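Local coordinates for M152 protein (Murid herpesvirus 1, PDB 4G59), which probably acts as an MHC class I-like viral immunoevasin, binding host RAE-1 ligands of NKG2D and limiting display of them and of MHC class I on infected cells, at residues Q19-G31 with G92-V104. Sequence-based numbering, arbitrary orientation.
Sequences QDLTATFISYREG and GRPVVFEYRCKFV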
ATOM      1  N   GLN B  19      -6.566 -21.044 -15.355  1.00 44.85           N
ATOM      2  CA  GLN B  19      -6.515 -21.002 -16.816  1.00 49.59           C
ATOM      3  C   GLN B  19      -6.165 -19.621 -17.325  1.00 51.09           C
ATOM      4  O   GLN B  19      -6.414 -18.615 -16.638  1.00 45.34           O
ATOM      5  CB  GLN B  19      -7.839 -21.436 -17.436  1.00 51.93           C
ATOM      6  CG  GLN B  19      -7.900 -22.912 -17.741  1.00 52.23           C
ATOM      7  CD  GLN B  19      -8.562 -23.684 -16.643  1.00 56.93           C
ATOM      8  OE1 GLN B  19      -9.766 -23.550 -16.419  1.00 67.30           O
ATOM      9  NE2 GLN B  19      -7.783 -24.497 -15.935  1.00 56.19           N
ATOM     10  N   ASP B  20      -5.612 -19.582 -18.538  1.00 53.07           N
ATOM     11  CA  ASP B  20      -5.142 -18.340 -19.148  1.00 52.64           C
ATOM     12  C   ASP B  20      -4.229 -17.628 -18.184  1.00 49.11           C
ATOM     13  O   ASP B  20      -4.468 -16.473 -17.833  1.00 49.93           O
ATOM     14  CB  ASP B  20      -6.312 -17.447 -19.567  1.00 52.61           C
ATOM     15  CG  ASP B  20      -7.079 -18.021 -20.731  1.00 59.32           C
ATOM     16  OD1 ASP B  20      -6.927 -19.234 -20.988  1.00 65.78           O
ATOM     17  OD2 ASP B  20      -7.827 -17.269 -21.390  1.00 69.49           O
ATOM     18  N   LEU B  21      -3.203 -18.349 -17.741  1.00 48.19           N
ATOM     19  CA  LEU B  21      -2.344 -17.887 -16.668  1.00 46.45           C
ATOM     20  C   LEU B  21      -1.649 -16.607 -17.107  1.00 50.72           C
ATOM     21  O   LEU B  21      -1.170 -16.494 -18.244  1.00 50.77           O
ATOM     22  CB  LEU B  21      -1.348 -18.975 -16.240  1.00 42.82           C
ATOM     23  CG  LEU B  21      -0.524 -18.707 -14.973  1.00 45.44           C
ATOM     24  CD1 LEU B  21      -0.253 -19.955 -14.191  1.00 47.10           C
ATOM     25  CD2 LEU B  21       0.800 -18.057 -15.318  1.00 46.62           C
ATOM     26  N   THR B  22      -1.654 -15.626 -16.210  1.00 46.19           N
ATOM     27  CA  THR B  22      -1.073 -14.322 -16.488  1.00 47.03           C
ATOM     28  C   THR B  22      -0.350 -13.815 -15.245  1.00 41.64           C
ATOM     29  O   THR B  22      -0.977 -13.417 -14.264  1.00 39.36           O
ATOM     30  CB  THR B  22      -2.137 -13.318 -16.951  1.00 47.03           C
ATOM     31  OG1 THR B  22      -2.909 -13.903 -18.010  1.00 52.82           O
ATOM     32  CG2 THR B  22      -1.474 -12.047 -17.457  1.00 41.28           C
ATOM     33  N   ALA B  23       0.977 -13.856 -15.300  1.00 40.75           N
ATOM     34  CA  ALA B  23       1.830 -13.424 -14.188  1.00 39.69           C
ATOM     35  C   ALA B  23       2.183 -11.957 -14.318  1.00 40.50           C
ATOM     36  O   ALA B  23       2.619 -11.520 -15.386  1.00 44.59           O
ATOM     37  CB  ALA B  23       3.104 -14.247 -14.145  1.00 31.94           C
ATOM     38  N   THR B  24       2.017 -11.201 -13.234  1.00 38.33           N
ATOM     39  CA  THR B  24       2.416  -9.796 -13.221  1.00 36.81           C
ATOM     40  C   THR B  24       3.696  -9.614 -12.408  1.00 37.60           C
ATOM     41  O   THR B  24       3.704  -9.903 -11.200  1.00 37.17           O
ATOM     42  CB  THR B  24       1.306  -8.908 -12.647  1.00 37.78           C
ATOM     43  OG1 THR B  24       0.184  -8.942 -13.528  1.00 41.58           O
ATOM     44  CG2 THR B  24       1.770  -7.467 -12.549  1.00 39.42           C
ATOM     45  N   PHE B  25       4.771  -9.144 -13.058  1.00 37.30           N
ATOM     46  CA  PHE B  25       6.036  -8.898 -12.363  1.00 27.75           C
ATOM     47  C   PHE B  25       6.125  -7.413 -12.080  1.00 34.83           C
ATOM     48  O   PHE B  25       6.140  -6.597 -13.025  1.00 35.56           O
ATOM     49  CB  PHE B  25       7.225  -9.328 -13.215  1.00 31.13           C
ATOM     50  CG  PHE B  25       7.295 -10.812 -13.477  1.00 33.85           C
ATOM     51  CD1 PHE B  25       8.149 -11.616 -12.744  1.00 34.96           C
ATOM     52  CD2 PHE B  25       6.503 -11.409 -14.457  1.00 34.53           C
ATOM     53  CE1 PHE B  25       8.218 -12.978 -12.971  1.00 30.23           C
ATOM     54  CE2 PHE B  25       6.573 -12.786 -14.683  1.00 32.81           C
ATOM     55  CZ  PHE B  25       7.428 -13.565 -13.933  1.00 29.82           C
ATOM     56  N   ILE B  26       6.179  -7.040 -10.801  1.00 27.58           N
ATOM     57  CA  ILE B  26       6.214  -5.615 -10.465  1.00 30.26           C
ATOM     58  C   ILE B  26       7.534  -5.194  -9.837  1.00 32.88           C
ATOM     59  O   ILE B  26       8.050  -5.871  -8.934  1.00 34.70           O
ATOM     60  CB  ILE B  26       5.041  -5.184  -9.572  1.00 32.41           C
ATOM     61  CG1 ILE B  26       3.727  -5.270 -10.354  1.00 35.51           C
ATOM     62  CG2 ILE B  26       5.197  -3.750  -9.128  1.00 26.54           C
ATOM     63  CD1 ILE B  26       2.506  -5.241  -9.476  1.00 29.32           C
ATOM     64  N   SER B  27       8.092  -4.087 -10.332  1.00 30.71           N
ATOM     65  CA  SER B  27       9.324  -3.551  -9.780  1.00 31.33           C
ATOM     66  C   SER B  27       9.176  -2.072  -9.466  1.00 35.73           C
ATOM     67  O   SER B  27       8.860  -1.236 -10.343  1.00 32.94           O
ATOM     68  CB  SER B  27      10.509  -3.814 -10.702  1.00 30.15           C
ATOM     69  OG  SER B  27      10.937  -5.147 -10.567  1.00 38.34           O
ATOM     70  N   TYR B  28       9.405  -1.774  -8.195  1.00 33.37           N
ATOM     71  CA  TYR B  28       9.257  -0.438  -7.659  1.00 36.02           C
ATOM     72  C   TYR B  28      10.595   0.008  -7.123  1.00 39.15           C
ATOM     73  O   TYR B  28      11.103  -0.557  -6.126  1.00 39.03           O
ATOM     74  CB  TYR B  28       8.252  -0.474  -6.503  1.00 37.60           C
ATOM     75  CG  TYR B  28       8.156   0.812  -5.695  1.00 41.68           C
ATOM     76  CD1 TYR B  28       8.141   2.053  -6.316  1.00 35.76           C
ATOM     77  CD2 TYR B  28       8.033   0.777  -4.307  1.00 43.00           C
ATOM     78  CE1 TYR B  28       8.040   3.218  -5.585  1.00 36.63           C
ATOM     79  CE2 TYR B  28       7.923   1.953  -3.569  1.00 38.56           C
ATOM     80  CZ  TYR B  28       7.929   3.163  -4.217  1.00 37.37           C
ATOM     81  OH  TYR B  28       7.827   4.333  -3.483  1.00 41.31           O
ATOM     82  N   ARG B  29      11.165   1.020  -7.766  1.00 40.84           N
ATOM     83  CA  ARG B  29      12.382   1.627  -7.257  1.00 39.88           C
ATOM     84  C   ARG B  29      12.027   2.782  -6.347  1.00 39.12           C
ATOM     85  O   ARG B  29      11.469   3.790  -6.783  1.00 40.18           O
ATOM     86  CB  ARG B  29      13.288   2.118  -8.377  1.00 42.63           C
ATOM     87  CG  ARG B  29      14.612   2.619  -7.842  1.00 41.72           C
ATOM     88  CD  ARG B  29      15.494   3.167  -8.932  1.00 46.22           C
ATOM     89  NE  ARG B  29      16.860   3.290  -8.442  1.00 49.97           N
ATOM     90  CZ  ARG B  29      17.329   4.365  -7.818  1.00 51.85           C
ATOM     91  NH1 ARG B  29      16.549   5.430  -7.614  1.00 47.42           N
ATOM     92  NH2 ARG B  29      18.585   4.373  -7.398  1.00 51.56           N
ATOM     93  N   GLU B  30      12.379   2.618  -5.084  1.00 41.16           N
ATOM     94  CA  GLU B  30      12.034   3.554  -4.028  1.00 43.82           C
ATOM     95  C   GLU B  30      13.190   4.524  -3.790  1.00 45.24           C
ATOM     96  O   GLU B  30      12.992   5.733  -3.596  1.00 44.65           O
ATOM     97  CB  GLU B  30      11.778   2.737  -2.769  1.00 41.97           C
ATOM     98  CG  GLU B  30      11.306   3.503  -1.591  1.00 44.39           C
ATOM     99  CD  GLU B  30      11.193   2.615  -0.386  1.00 45.31           C
ATOM    100  OE1 GLU B  30      12.046   1.711  -0.248  1.00 54.28           O
ATOM    101  OE2 GLU B  30      10.254   2.817   0.414  1.00 52.95           O
ATOM    102  N   GLY B  31      14.400   3.972  -3.784  1.00 41.97           N
ATOM    103  CA  GLY B  31      15.605   4.765  -3.657  1.00 47.72           C
ATOM    104  C   GLY B  31      16.821   4.001  -4.147  1.00 48.27           C
ATOM    105  O   GLY B  31      16.682   2.967  -4.791  1.00 44.61           O
ATOM    106  N   GLY B  92      16.502  10.803  -8.027  1.00 51.72           N
ATOM    107  CA  GLY B  92      16.015   9.456  -7.774  1.00 39.83           C
ATOM    108  C   GLY B  92      14.571   9.455  -7.313  1.00 46.02           C
ATOM    109  O   GLY B  92      14.254   8.976  -6.212  1.00 43.52           O
ATOM    110  N   ARG B  93      13.685  10.007  -8.138  1.00 41.11           N
ATOM    111  CA  ARG B  93      12.279   9.955  -7.802  1.00 41.86           C
ATOM    112  C   ARG B  93      11.823   8.493  -7.958  1.00 44.96           C
ATOM    113  O   ARG B  93      12.396   7.732  -8.766  1.00 40.67           O
ATOM    114  CB  ARG B  93      11.473  10.906  -8.682  1.00 37.75           C
ATOM    115  CG  ARG B  93      11.455  10.507 -10.138  1.00 43.37           C
ATOM    116  CD  ARG B  93      10.850  11.612 -10.986  1.00 42.81           C
ATOM    117  NE  ARG B  93       9.424  11.743 -10.737  1.00 40.95           N
ATOM    118  CZ  ARG B  93       8.734  12.853 -10.928  1.00 43.53           C
ATOM    119  NH1 ARG B  93       9.340  13.935 -11.372  1.00 54.05           N
ATOM    120  NH2 ARG B  93       7.434  12.886 -10.674  1.00 47.64           N
ATOM    121  N   PRO B  94      10.815   8.089  -7.169  1.00 40.47           N
ATOM    122  CA  PRO B  94      10.361   6.696  -7.239  1.00 41.91           C
ATOM    123  C   PRO B  94       9.632   6.430  -8.556  1.00 42.32           C
ATOM    124  O   PRO B  94       9.019   7.343  -9.123  1.00 42.92           O
ATOM    125  CB  PRO B  94       9.409   6.574  -6.039  1.00 35.51           C
ATOM    126  CG  PRO B  94       8.901   8.000  -5.800  1.00 39.22           C
ATOM    127  CD  PRO B  94      10.065   8.887  -6.172  1.00 43.55           C
ATOM    128  N   VAL B  95       9.726   5.196  -9.043  1.00 37.06           N
ATOM    129  CA  VAL B  95       9.085   4.798 -10.293  1.00 38.07           C
ATOM    130  C   VAL B  95       8.679   3.333 -10.191  1.00 38.59           C
ATOM    131  O   VAL B  95       9.317   2.560  -9.455  1.00 38.40           O
ATOM    132  CB  VAL B  95      10.037   4.997 -11.517  1.00 35.85           C
ATOM    133  CG1 VAL B  95      11.331   4.249 -11.333  1.00 35.83           C
ATOM    134  CG2 VAL B  95       9.377   4.551 -12.799  1.00 35.76           C
ATOM    135  N   VAL B  96       7.617   2.938 -10.899  1.00 39.84           N
ATOM    136  CA  VAL B  96       7.245   1.513 -10.941  1.00 33.74           C
ATOM    137  C   VAL B  96       7.182   0.997 -12.371  1.00 34.39           C
ATOM    138  O   VAL B  96       6.657   1.672 -13.262  1.00 36.60           O
ATOM    139  CB  VAL B  96       5.865   1.223 -10.245  1.00 35.16           C
ATOM    140  CG1 VAL B  96       5.580  -0.291 -10.176  1.00 32.17           C
ATOM    141  CG2 VAL B  96       5.807   1.826  -8.866  1.00 32.79           C
ATOM    142  N   PHE B  97       7.686  -0.215 -12.583  1.00 37.39           N
ATOM    143  CA  PHE B  97       7.431  -0.933 -13.836  1.00 37.73           C
ATOM    144  C   PHE B  97       6.632  -2.203 -13.596  1.00 35.13           C
ATOM    145  O   PHE B  97       6.972  -3.017 -12.728  1.00 33.77           O
ATOM    146  CB  PHE B  97       8.740  -1.257 -14.566  1.00 36.51           C
ATOM    147  CG  PHE B  97       9.293  -0.087 -15.318  1.00 44.21           C
ATOM    148  CD1 PHE B  97       8.922   0.137 -16.651  1.00 40.93           C
ATOM    149  CD2 PHE B  97      10.147   0.823 -14.700  1.00 40.29           C
ATOM    150  CE1 PHE B  97       9.406   1.224 -17.358  1.00 38.08           C
ATOM    151  CE2 PHE B  97      10.629   1.926 -15.421  1.00 43.72           C
ATOM    152  CZ  PHE B  97      10.255   2.116 -16.754  1.00 39.92           C
ATOM    153  N   GLU B  98       5.582  -2.373 -14.386  1.00 34.62           N
ATOM    154  CA  GLU B  98       4.692  -3.515 -14.251  1.00 35.19           C
ATOM    155  C   GLU B  98       4.678  -4.329 -15.545  1.00 38.05           C
ATOM    156  O   GLU B  98       4.278  -3.814 -16.602  1.00 38.63           O
ATOM    157  CB  GLU B  98       3.301  -2.994 -13.962  1.00 38.54           C
ATOM    158  CG  GLU B  98       2.308  -4.024 -13.554  1.00 42.37           C
ATOM    159  CD  GLU B  98       1.163  -3.398 -12.799  1.00 47.69           C
ATOM    160  OE1 GLU B  98       1.435  -2.572 -11.891  1.00 45.93           O
ATOM    161  OE2 GLU B  98       0.003  -3.723 -13.134  1.00 51.28           O
ATOM    162  N   TYR B  99       5.125  -5.584 -15.476  1.00 37.50           N
ATOM    163  CA  TYR B  99       5.072  -6.482 -16.626  1.00 35.74           C
ATOM    164  C   TYR B  99       3.945  -7.499 -16.466  1.00 40.19           C
ATOM    165  O   TYR B  99       4.035  -8.403 -15.636  1.00 39.40           O
ATOM    166  CB  TYR B  99       6.398  -7.225 -16.785  1.00 36.67           C
ATOM    167  CG  TYR B  99       7.601  -6.331 -16.997  1.00 38.99           C
ATOM    168  CD1 TYR B  99       8.096  -6.075 -18.275  1.00 37.63           C
ATOM    169  CD2 TYR B  99       8.243  -5.746 -15.918  1.00 33.59           C
ATOM    170  CE1 TYR B  99       9.212  -5.257 -18.459  1.00 40.03           C
ATOM    171  CE2 TYR B  99       9.337  -4.946 -16.087  1.00 35.10           C
ATOM    172  CZ  TYR B  99       9.828  -4.699 -17.353  1.00 36.98           C
ATOM    173  OH  TYR B  99      10.932  -3.893 -17.486  1.00 35.21           O
ATOM    174  N   ARG B 100       2.875  -7.356 -17.240  1.00 40.76           N
ATOM    175  CA  ARG B 100       1.795  -8.327 -17.163  1.00 41.03           C
ATOM    176  C   ARG B 100       1.973  -9.325 -18.302  1.00 48.32           C
ATOM    177  O   ARG B 100       1.757  -8.979 -19.470  1.00 46.35           O
ATOM    178  CB  ARG B 100       0.439  -7.642 -17.237  1.00 44.70           C
ATOM    179  CG  ARG B 100      -0.712  -8.564 -16.907  1.00 51.34           C
ATOM    180  CD  ARG B 100      -1.977  -7.787 -16.561  1.00 68.59           C
ATOM    181  NE  ARG B 100      -3.184  -8.579 -16.783  1.00 61.49           N
ATOM    182  CZ  ARG B 100      -3.737  -8.743 -17.980  1.00 67.70           C
ATOM    183  NH1 ARG B 100      -3.182  -8.176 -19.047  1.00 77.15           N
ATOM    184  NH2 ARG B 100      -4.833  -9.471 -18.117  1.00 67.75           N
ATOM    185  N   CYS B 101       2.387 -10.553 -17.972  1.00 44.79           N
ATOM    186  CA  CYS B 101       2.777 -11.517 -19.014  1.00 49.97           C
ATOM    187  C   CYS B 101       1.904 -12.763 -19.079  1.00 48.38           C
ATOM    188  O   CYS B 101       1.655 -13.402 -18.057  1.00 42.50           O
ATOM    189  CB  CYS B 101       4.231 -11.967 -18.837  1.00 53.74           C
ATOM    190  SG  CYS B 101       5.477 -10.670 -18.906  1.00 56.35           S
ATOM    191  N   LYS B 102       1.451 -13.094 -20.291  1.00 54.30           N
ATOM    192  CA  LYS B 102       0.909 -14.416 -20.612  1.00 50.54           C
ATOM    193  C   LYS B 102       2.060 -15.243 -21.170  1.00 51.33           C
ATOM    194  O   LYS B 102       2.809 -14.759 -22.024  1.00 52.86           O
ATOM    195  CB  LYS B 102      -0.157 -14.283 -21.687  1.00 47.01           C
ATOM    196  CG  LYS B 102      -1.522 -14.808 -21.324  1.00 49.92           C
ATOM    197  CD  LYS B 102      -2.547 -14.197 -22.260  1.00 58.96           C
ATOM    198  CE  LYS B 102      -3.939 -14.753 -22.044  1.00 72.06           C
ATOM    199  NZ  LYS B 102      -4.059 -16.180 -22.481  1.00 75.29           N
ATOM    200  N   PHE B 103       2.209 -16.479 -20.706  1.00 46.20           N
ATOM    201  CA  PHE B 103       3.301 -17.330 -21.158  1.00 46.93           C
ATOM    202  C   PHE B 103       3.006 -18.129 -22.438  1.00 55.15           C
ATOM    203  O   PHE B 103       3.903 -18.319 -23.273  1.00 57.11           O
ATOM    204  CB  PHE B 103       3.732 -18.267 -20.032  1.00 51.83           C
ATOM    205  CG  PHE B 103       4.318 -17.552 -18.845  1.00 49.46           C
ATOM    206  CD1 PHE B 103       5.273 -16.563 -19.013  1.00 49.11           C
ATOM    207  CD2 PHE B 103       3.902 -17.863 -17.561  1.00 47.88           C
ATOM    208  CE1 PHE B 103       5.804 -15.903 -17.912  1.00 49.81           C
ATOM    209  CE2 PHE B 103       4.427 -17.212 -16.459  1.00 47.13           C
ATOM    210  CZ  PHE B 103       5.375 -16.230 -16.631  1.00 47.81           C
ATOM    211  N   VAL B 104       1.777 -18.626 -22.582  1.00 54.18           N
ATOM    212  CA  VAL B 104       1.371 -19.334 -23.801  1.00 55.51           C
ATOM    213  C   VAL B 104      -0.014 -18.861 -24.289  1.00 61.16           C
ATOM    214  O   VAL B 104      -1.029 -19.043 -23.606  1.00 59.40           O
ATOM    215  CB  VAL B 104       1.444 -20.888 -23.662  1.00 54.77           C
ATOM    216  CG1 VAL B 104       2.845 -21.342 -23.269  1.00 54.80           C
ATOM    217  CG2 VAL B 104       0.451 -21.399 -22.652  1.00 60.76           C
TER
HETATM  218  O   HOH W   1      13.534   5.588  -8.320  1.00 41.56           O
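Phe-25 and Tyr-99 face each other as a hydrogen-bonded pair near the middle of two antiparallel strands, 22-31 and 95-103. Phe-25 N reaches Tyr-99 O at 2.8 Å, and Tyr-99 N returns an almost straight bond (177° at the hydrogen) to Phe-25 O. That same Phe-25 O also lies in the plane of the Tyr-99 ring, at its edge. Similar reciprocal bonds join Ala-23 with Cys-101, Ser-27 with Phe-97 and Arg-29 with Val-95.

The tightly packed face lies under helices 68-89 and 161-178. Here Phe-103 CZ touches both Ala-23 CB (3.9 Å) and, edge to edge, Phe-25 CE2 (4.1 Å), while Leu-21 CD2 meets Phe-103 CD2. Tyr-99 OH is engaged by Gln-77 and Ser-152, and Cys-101 is tied to Cys-108 by a disulfide. At the far end, water 1 lies in the plane of the Arg-29 guanidinium and bridges NH1 to Arg-29 O and Arg-93 O; Gly-31 O sits 3.4 Å above the centre of that group.

The other face is more exposed, though its contacts are no less close. Glu-98 and Arg-100 run out extended: Thr-24 CG2 touches Glu-98 CG at 3.6 Å, and Thr-22 CG2 lies over the Arg-100 guanidinium. A chi1 of 171° carries the Tyr-28 ring toward Val-96 CG2, 3.5 Å from its CD1; the ring also packs on an aromatic side chain of the partner protein. Looseness comes at the Asp-20 end, where OD2 stays 4.1 Å from Lys-102 NZ, beyond a salt bridge.

This pair is the central seam of an MHC-like platform, joining its two halves: backbone bonds set the register, aromatics seat the helices, and aliphatic stems probably leave charged ends toward solvent.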